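Local atomic coordinates of protein OS-9 homolog (Saccharomyces cerevisiae, PDB entry 2YMA), a protein that acts as a homodimeric lectin of endoplasmic reticulum quality control, helping to recruit misfolded lumenal glycoproteins for degradation through the HRD1 ubiquitin ligase complex. Residues D35-T40 with Q56-A61; K64-R69 with L104-S109; V71-P74 with I78-P81. All coordinates share one frame; numbering follows the deposited sequence.

All three interactions lie in the dimerization domain of the protein. From the N terminus, interaction 1 closes the loop between strand 36-39 and the middle of helix 52-67, with fifteen residues between its segments. Interaction 2 opens only after interaction 1 has closed, beginning on the last turn of the same helix and ending on strand 98-106, so the two follow in series and seat successive parts of the helix on the mixed sheet. Interaction 3 falls within the span bracketed by interaction 2: its short loop turns back just after the helix, and L79 touches both L66 and I106. The centres of interactions 2 and 3 are about 9 Å apart.

Interaction 1: D35-T40 with Q56-A61; sequences DKLMVT and QKFGNA
L37 and V39 of the strand meet the helical segment 56-61 at a single side chain, that of F58. Just before it in the helix, K57 runs out along the flank in an extended form, and its NZ makes a salt bridge to D41, close after the end of the strand; its aliphatic part lies against S21 and M44. F58 then carries the contact itself. Its CB points neither directly at the strand nor away from it, but the ring is carried across the gap and brings its far edge to the strand. Both partners come in at that edge, close to the ring plane. CG2 of V39 sits 3.6 Å from CZ of F58, the valine standing roughly perpendicular to the phenylalanine side chain. L37 offers CD1, which lies 4.1 Å from CE2 of F58, and here the two side chains pass alongside, head to tail. The V39 methyl that touches is the one beside its own backbone N, since CG1 takes the place anti to that nitrogen (chi1 178°). F58 also packs on I23 and makes an edge-to-face pair with F116, so strands 23-28 and 112-117 share in enclosing this buried ring. One turn of helix is closed by the bond from A61 N to K57 O, 3.0 Å long, and the methyl of A61 points toward the strand while packing on L19. No hydrogen bond crosses the interface, and cohesion rests on apolar contact alone. Strand 36-39 runs parallel to and pairs with strand 84-92, and helix 52-67 lies between them in sequence, so the arrangement is the strand-to-helix packing of a beta-alpha-beta crossover, here with the helix lying against the mixed sheet.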
loop_
_atom_site.group_PDB
_atom_site.type_symbol
_atom_site.label_atom_id
_atom_site.label_comp_id
_atom_site.label_asym_id
_atom_site.label_seq_id
_atom_site.Cartn_x
_atom_site.Cartn_y
_atom_site.Cartn_z
ATOM N N ASP A 35 13.659 -0.461 2.053
ATOM C CA ASP A 35 14.026 0.675 2.868
ATOM C C ASP A 35 13.102 0.728 4.089
ATOM O O ASP A 35 11.949 0.331 4.004
ATOM C CB ASP A 35 13.931 1.960 2.027
ATOM C CG ASP A 35 14.859 1.938 0.788
ATOM O OD1 ASP A 35 16.036 1.524 0.901
ATOM O OD2 ASP A 35 14.418 2.354 -0.307
ATOM N N LYS A 36 13.641 1.177 5.225
ATOM C CA LYS A 36 12.894 1.383 6.463
ATOM C C LYS A 36 13.089 2.826 6.886
ATOM O O LYS A 36 13.965 3.517 6.361
ATOM C CB LYS A 36 13.489 0.566 7.610
ATOM C CG LYS A 36 13.114 -0.874 7.715
ATOM C CD LYS A 36 13.671 -1.396 9.040
ATOM C CE LYS A 36 13.282 -2.836 9.289
ATOM N NZ LYS A 36 13.885 -3.336 10.547
ATOM N N LEU A 37 12.314 3.256 7.879
ATOM C CA LEU A 37 12.524 4.549 8.528
ATOM C C LEU A 37 12.755 4.348 10.024
ATOM O O LEU A 37 12.121 3.494 10.660
ATOM C CB LEU A 37 11.317 5.475 8.334
ATOM C CG LEU A 37 10.989 5.883 6.899
ATOM C CD1 LEU A 37 9.667 6.622 6.830
ATOM C CD2 LEU A 37 12.129 6.669 6.242
ATOM N N MET A 38 13.648 5.148 10.596
ATOM C CA MET A 38 13.936 5.033 12.023
ATOM C C MET A 38 13.762 6.339 12.784
ATOM O O MET A 38 14.380 7.363 12.457
ATOM C CB MET A 38 15.345 4.504 12.263
ATOM C CG MET A 38 15.667 4.379 13.742
ATOM S SD MET A 38 17.352 3.819 14.040
ATOM C CE MET A 38 18.296 5.201 13.385
ATOM N N VAL A 39 12.935 6.283 13.821
ATOM C CA VAL A 39 12.664 7.455 14.640
ATOM C C VAL A 39 13.564 7.424 15.861
ATOM O O VAL A 39 13.634 6.412 16.559
ATOM C CB VAL A 39 11.185 7.508 15.072
ATOM C CG1 VAL A 39 10.933 8.704 15.974
ATOM C CG2 VAL A 39 10.296 7.583 13.841
ATOM N N THR A 40 14.272 8.523 16.104
ATOM C CA THR A 40 15.174 8.631 17.254
ATOM C C THR A 40 14.686 9.711 18.219
ATOM O O THR A 40 15.200 9.852 19.323
ATOM C CB THR A 40 16.620 8.936 16.817
ATOM O OG1 THR A 40 16.664 10.206 16.152
ATOM C CG2 THR A 40 17.118 7.863 15.848
ATOM N N GLN A 56 3.911 16.742 10.928
ATOM C CA GLN A 56 4.713 17.880 10.504
ATOM C C GLN A 56 6.204 17.514 10.379
ATOM O O GLN A 56 6.879 17.935 9.437
ATOM C CB GLN A 56 4.491 19.082 11.426
ATOM C CG GLN A 56 4.441 20.412 10.672
ATOM C CD GLN A 56 3.060 20.720 10.135
ATOM O OE1 GLN A 56 2.077 20.136 10.575
ATOM N NE2 GLN A 56 2.982 21.640 9.179
ATOM N N LYS A 57 6.701 16.704 11.308
ATOM C CA LYS A 57 8.081 16.242 11.233
ATOM C C LYS A 57 8.292 15.266 10.081
ATOM O O LYS A 57 9.261 15.368 9.339
ATOM C CB LYS A 57 8.498 15.610 12.555
ATOM C CG LYS A 57 8.586 16.611 13.683
ATOM C CD LYS A 57 8.905 15.938 15.009
ATOM C CE LYS A 57 9.161 16.962 16.108
ATOM N NZ LYS A 57 9.182 16.314 17.453
ATOM N N PHE A 58 7.374 14.319 9.929
ATOM C CA PHE A 58 7.479 13.349 8.854
ATOM C C PHE A 58 7.325 14.013 7.495
ATOM O O PHE A 58 8.011 13.649 6.541
ATOM C CB PHE A 58 6.478 12.208 9.049
ATOM C CG PHE A 58 7.043 11.051 9.817
ATOM C CD1 PHE A 58 7.044 11.054 11.199
ATOM C CD2 PHE A 58 7.605 9.974 9.155
ATOM C CE1 PHE A 58 7.576 9.993 11.910
ATOM C CE2 PHE A 58 8.146 8.919 9.855
ATOM C CZ PHE A 58 8.128 8.924 11.242
ATOM N N GLY A 59 6.449 15.007 7.409
ATOM C CA GLY A 59 6.362 15.799 6.194
ATOM C C GLY A 59 7.731 16.310 5.761
ATOM O O GLY A 59 8.104 16.183 4.593
ATOM N N ASN A 60 8.483 16.888 6.701
ATOM C CA ASN A 60 9.807 17.429 6.402
ATOM C C ASN A 60 10.789 16.347 5.977
ATOM O O ASN A 60 11.553 16.522 5.017
ATOM C CB ASN A 60 10.392 18.166 7.617
ATOM C CG ASN A 60 9.570 19.359 8.033
ATOM O OD1 ASN A 60 8.898 19.983 7.211
ATOM N ND2 ASN A 60 9.610 19.682 9.323
ATOM N N ALA A 61 10.783 15.235 6.707
ATOM C CA ALA A 61 11.680 14.127 6.393
ATOM C C ALA A 61 11.409 13.555 4.991
ATOM O O ALA A 61 12.352 13.196 4.263
ATOM C CB ALA A 61 11.571 13.038 7.454
#

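Interaction 2: K64-R69 with L104-S109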
loop_
_atom_site.group_PDB
_atom_site.type_symbol
_atom_site.label_atom_id
_atom_site.label_comp_id
_atom_site.label_asym_id
_atom_site.label_seq_id
_atom_site.Cartn_x
_atom_site.Cartn_y
_atom_site.Cartn_z
ATOM N N LYS A 64 12.749 15.805 2.313
ATOM C CA LYS A 64 14.197 15.640 2.245
ATOM C C LYS A 64 14.554 14.350 1.502
ATOM O O LYS A 64 15.439 14.334 0.639
ATOM C CB LYS A 64 14.819 15.640 3.657
ATOM C CG LYS A 64 16.342 15.536 3.662
ATOM C CD LYS A 64 16.993 16.818 4.160
ATOM C CE LYS A 64 18.275 16.495 4.921
ATOM N NZ LYS A 64 18.836 17.679 5.631
ATOM N N MET A 65 13.867 13.269 1.861
ATOM C CA MET A 65 14.050 11.979 1.207
ATOM C C MET A 65 13.906 12.138 -0.301
ATOM O O MET A 65 14.722 11.624 -1.074
ATOM C CB MET A 65 13.013 10.989 1.719
ATOM C CG MET A 65 13.096 9.607 1.106
ATOM S SD MET A 65 11.757 8.538 1.731
ATOM C CE MET A 65 10.374 9.197 0.804
ATOM N N LEU A 66 12.865 12.857 -0.711
ATOM C CA LEU A 66 12.621 13.127 -2.127
ATOM C C LEU A 66 13.691 14.001 -2.794
ATOM O O LEU A 66 14.124 13.705 -3.915
ATOM C CB LEU A 66 11.228 13.726 -2.320
ATOM C CG LEU A 66 10.115 12.726 -1.996
ATOM C CD1 LEU A 66 8.741 13.389 -1.961
ATOM C CD2 LEU A 66 10.156 11.590 -2.996
ATOM N N SER A 67 14.112 15.061 -2.102
ATOM C CA SER A 67 15.187 15.945 -2.568
ATOM C C SER A 67 16.462 15.169 -2.818
ATOM O O SER A 67 17.186 15.426 -3.781
ATOM C CB SER A 67 15.471 17.033 -1.531
ATOM O OG SER A 67 14.313 17.819 -1.313
ATOM N N LEU A 68 16.733 14.223 -1.927
ATOM C CA LEU A 68 17.919 13.395 -2.022
ATOM C C LEU A 68 17.823 12.372 -3.158
ATOM O O LEU A 68 18.827 11.768 -3.548
ATOM C CB LEU A 68 18.199 12.718 -0.675
ATOM C CG LEU A 68 18.665 13.681 0.429
ATOM C CD1 LEU A 68 19.004 12.953 1.712
ATOM C CD2 LEU A 68 19.867 14.469 -0.059
ATOM N N ARG A 69 16.619 12.199 -3.705
ATOM C CA ARG A 69 16.372 11.200 -4.746
ATOM C C ARG A 69 16.738 9.780 -4.292
ATOM O O ARG A 69 17.277 8.989 -5.069
ATOM C CB ARG A 69 17.128 11.550 -6.036
ATOM C CG ARG A 69 16.516 12.677 -6.854
ATOM C CD ARG A 69 17.503 13.182 -7.914
ATOM N NE ARG A 69 18.228 14.379 -7.489
ATOM C CZ ARG A 69 19.496 14.635 -7.792
ATOM N NH1 ARG A 69 20.190 13.772 -8.517
ATOM N NH2 ARG A 69 20.071 15.750 -7.365
ATOM N N LEU A 104 2.770 6.597 2.230
ATOM C CA LEU A 104 3.014 7.857 1.524
ATOM C C LEU A 104 2.326 7.814 0.172
ATOM O O LEU A 104 2.655 6.985 -0.682
ATOM C CB LEU A 104 4.522 8.094 1.322
ATOM C CG LEU A 104 4.845 9.230 0.346
ATOM C CD1 LEU A 104 4.254 10.570 0.828
ATOM C CD2 LEU A 104 6.342 9.338 0.114
ATOM N N ASN A 105 1.373 8.715 -0.023
ATOM C CA ASN A 105 0.571 8.697 -1.235
ATOM C C ASN A 105 0.817 9.966 -2.011
ATOM O O ASN A 105 0.232 11.015 -1.734
ATOM C CB ASN A 105 -0.927 8.525 -0.916
ATOM C CG ASN A 105 -1.800 8.412 -2.176
ATOM O OD1 ASN A 105 -1.302 8.262 -3.303
ATOM N ND2 ASN A 105 -3.114 8.479 -1.981
ATOM N N ILE A 106 1.704 9.870 -2.985
ATOM C CA ILE A 106 2.030 11.029 -3.776
ATOM C C ILE A 106 1.017 11.160 -4.902
ATOM O O ILE A 106 0.830 10.245 -5.708
ATOM C CB ILE A 106 3.445 10.941 -4.297
ATOM C CG1 ILE A 106 4.404 10.885 -3.109
ATOM C CG2 ILE A 106 3.732 12.116 -5.216
ATOM C CD1 ILE A 106 5.851 10.791 -3.499
ATOM N N LEU A 107 0.353 12.306 -4.933
ATOM C CA LEU A 107 -0.785 12.500 -5.809
ATOM C C LEU A 107 -0.363 13.204 -7.087
ATOM O O LEU A 107 -0.857 12.893 -8.171
ATOM C CB LEU A 107 -1.848 13.295 -5.064
ATOM C CG LEU A 107 -2.214 12.595 -3.753
ATOM C CD1 LEU A 107 -2.833 13.559 -2.770
ATOM C CD2 LEU A 107 -3.133 11.420 -4.014
ATOM N N ASN A 108 0.571 14.139 -6.934
ATOM C CA ASN A 108 1.162 14.885 -8.037
ATOM C C ASN A 108 2.416 15.584 -7.524
ATOM O O ASN A 108 2.835 15.349 -6.388
ATOM C CB ASN A 108 0.170 15.909 -8.584
ATOM C CG ASN A 108 -0.481 16.738 -7.486
ATOM O OD1 ASN A 108 0.197 17.338 -6.637
ATOM N ND2 ASN A 108 -1.807 16.762 -7.488
ATOM N N SER A 109 3.009 16.448 -8.340
ATOM C CA SER A 109 4.258 17.110 -7.957
ATOM C C SER A 109 4.127 18.080 -6.775
ATOM O O SER A 109 5.135 18.531 -6.229
ATOM C CB SER A 109 4.885 17.822 -9.159
ATOM O OG SER A 109 3.936 18.641 -9.815
#
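No flat group takes part where M65 and L66 meet L104 and I106: both pairs touch through methyl groups, with no ring or other planar group between the segments. The planar groups stand around them instead. W87, on the neighbouring strand 84-92, is touched by both M65 and L104, while N105, between L104 and I106 in the strand, does not touch the helical segment and turns its amide to the second subunit. In the first pair the side chains meet end on, and CE of M65 lies 4.1 Å from CD2 of L104. M65 extends through its first two torsions and bends only at the last (chi3 75°), which sets the terminal methyl at the strand. L66 and I106 also come together by their ends, with the two CD1 atoms 4.2 Å apart. These long side chains bridge a wide gap, for the CA atoms of L66 and I106 are 10.9 Å apart. The contact places the last turn of helix 52-67 on the inward-facing residues of strand 98-106, a helix-on-sheet packing in which the strand has different neighbours on its two faces. L104 and I106 face the helix, whereas N105 hydrogen-bonds to N105 of the second subunit and packs on V86 of that subunit, and L107 packs on L107 of the second subunit, which puts this end of the strand at the homodimer interface. L79 fills in beside the second pair, touching both L66 and I106. The helix itself finishes in a Schellman motif, where R69 takes a positive phi of 58° and its N bonds to L66 O at 2.9 Å.

Interaction 3: V71-P74 with I78-P81; sequences VSLP and ILQP
V71 and L79 run alongside each other in the same direction, with CG2 of V71 3.5 Å from CD2 of L79. L73 comes to the same leucine nearly perpendicular, its CD2 3.5 Å from CD1 of L79. The isobutyl group of L79 is thus shared, one methyl to each partner: chi1 (-165°) sets CG anti to the backbone N, and chi2 (55°) divides the methyls between V71 and L73. I78 has its CB turned from the opposing segment, yet its chain curls back until CD1 is 3.9 Å from CB of S72. The backbones form a single beta bridge between S72 and I78, which closes a short turn in the loop between helix 52-67 and strand 84-92. Its one direct bond runs from L79 N to V71 O, 3.1 Å long with a 163° angle at the hydrogen, and it arrives in the carbonyl plane on a lone pair. A water also donates to V71 O at 3.0 Å and, weakly, to L79 O. L73 reaches F129 and Y132 of strand 129-133. With one backbone bond and no further bridge the pairing has little sheet character, so most of the burial here is apolar, while V71 O has two donors, L79 N and the water.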
loop_
_atom_site.group_PDB
_atom_site.type_symbol
_atom_site.label_atom_id
_atom_site.label_comp_id
_atom_site.label_asym_id
_atom_site.label_seq_id
_atom_site.Cartn_x
_atom_site.Cartn_y
_atom_site.Cartn_z
ATOM N N VAL A 71 14.703 7.309 -3.433
ATOM C CA VAL A 71 13.840 6.207 -3.823
ATOM C C VAL A 71 13.629 6.124 -5.325
ATOM O O VAL A 71 13.461 7.133 -6.026
ATOM C CB VAL A 71 12.470 6.132 -3.048
ATOM C CG1 VAL A 71 12.551 6.734 -1.662
ATOM C CG2 VAL A 71 11.352 6.698 -3.853
ATOM N N SER A 72 13.665 4.894 -5.811
ATOM C CA SER A 72 13.437 4.628 -7.214
ATOM C C SER A 72 12.297 3.619 -7.373
ATOM O O SER A 72 12.088 2.744 -6.516
ATOM C CB SER A 72 14.713 4.091 -7.853
ATOM O OG SER A 72 15.074 2.846 -7.280
ATOM N N LEU A 73 11.570 3.767 -8.475
ATOM C CA LEU A 73 10.476 2.882 -8.849
ATOM C C LEU A 73 10.966 1.470 -9.120
ATOM O O LEU A 73 12.166 1.224 -9.255
ATOM C CB LEU A 73 9.766 3.437 -10.088
ATOM C CG LEU A 73 9.280 4.876 -9.891
ATOM C CD1 LEU A 73 8.777 5.468 -11.194
ATOM C CD2 LEU A 73 8.201 4.923 -8.794
ATOM N N PRO A 74 10.033 0.524 -9.171
ATOM C CA PRO A 74 10.393 -0.871 -9.420
ATOM C C PRO A 74 10.999 -1.070 -10.805
ATOM O O PRO A 74 11.701 -2.054 -11.006
ATOM C CB PRO A 74 9.057 -1.598 -9.296
ATOM C CG PRO A 74 8.251 -0.738 -8.400
ATOM C CD PRO A 74 8.632 0.668 -8.747
ATOM N N ILE A 78 14.470 6.523 -11.069
ATOM C CA ILE A 78 14.363 7.412 -9.919
ATOM C C ILE A 78 12.997 8.102 -9.894
ATOM O O ILE A 78 12.511 8.584 -10.924
ATOM C CB ILE A 78 15.508 8.478 -9.918
ATOM C CG1 ILE A 78 16.840 7.819 -9.587
ATOM C CG2 ILE A 78 15.251 9.565 -8.884
ATOM C CD1 ILE A 78 16.912 7.352 -8.147
ATOM N N LEU A 79 12.381 8.133 -8.716
ATOM C CA LEU A 79 11.128 8.843 -8.511
ATOM C C LEU A 79 11.301 10.328 -8.787
ATOM O O LEU A 79 11.946 11.041 -8.017
ATOM C CB LEU A 79 10.634 8.626 -7.076
ATOM C CG LEU A 79 9.179 8.985 -6.775
ATOM C CD1 LEU A 79 8.277 8.259 -7.733
ATOM C CD2 LEU A 79 8.826 8.608 -5.355
ATOM N N GLN A 80 10.721 10.790 -9.887
ATOM C CA GLN A 80 10.844 12.180 -10.299
ATOM C C GLN A 80 9.518 12.913 -10.148
ATOM O O GLN A 80 8.462 12.304 -10.270
ATOM C CB GLN A 80 11.307 12.255 -11.752
ATOM N N PRO A 81 9.568 14.226 -9.869
ATOM C CA PRO A 81 8.361 15.059 -9.814
ATOM C C PRO A 81 7.474 14.815 -11.025
ATOM O O PRO A 81 7.986 14.593 -12.118
ATOM C CB PRO A 81 8.930 16.473 -9.851
ATOM C CG PRO A 81 10.225 16.345 -9.132
ATOM C CD PRO A 81 10.774 14.993 -9.509
HETATM O O HOH W 1 13.353 10.064 -5.191
#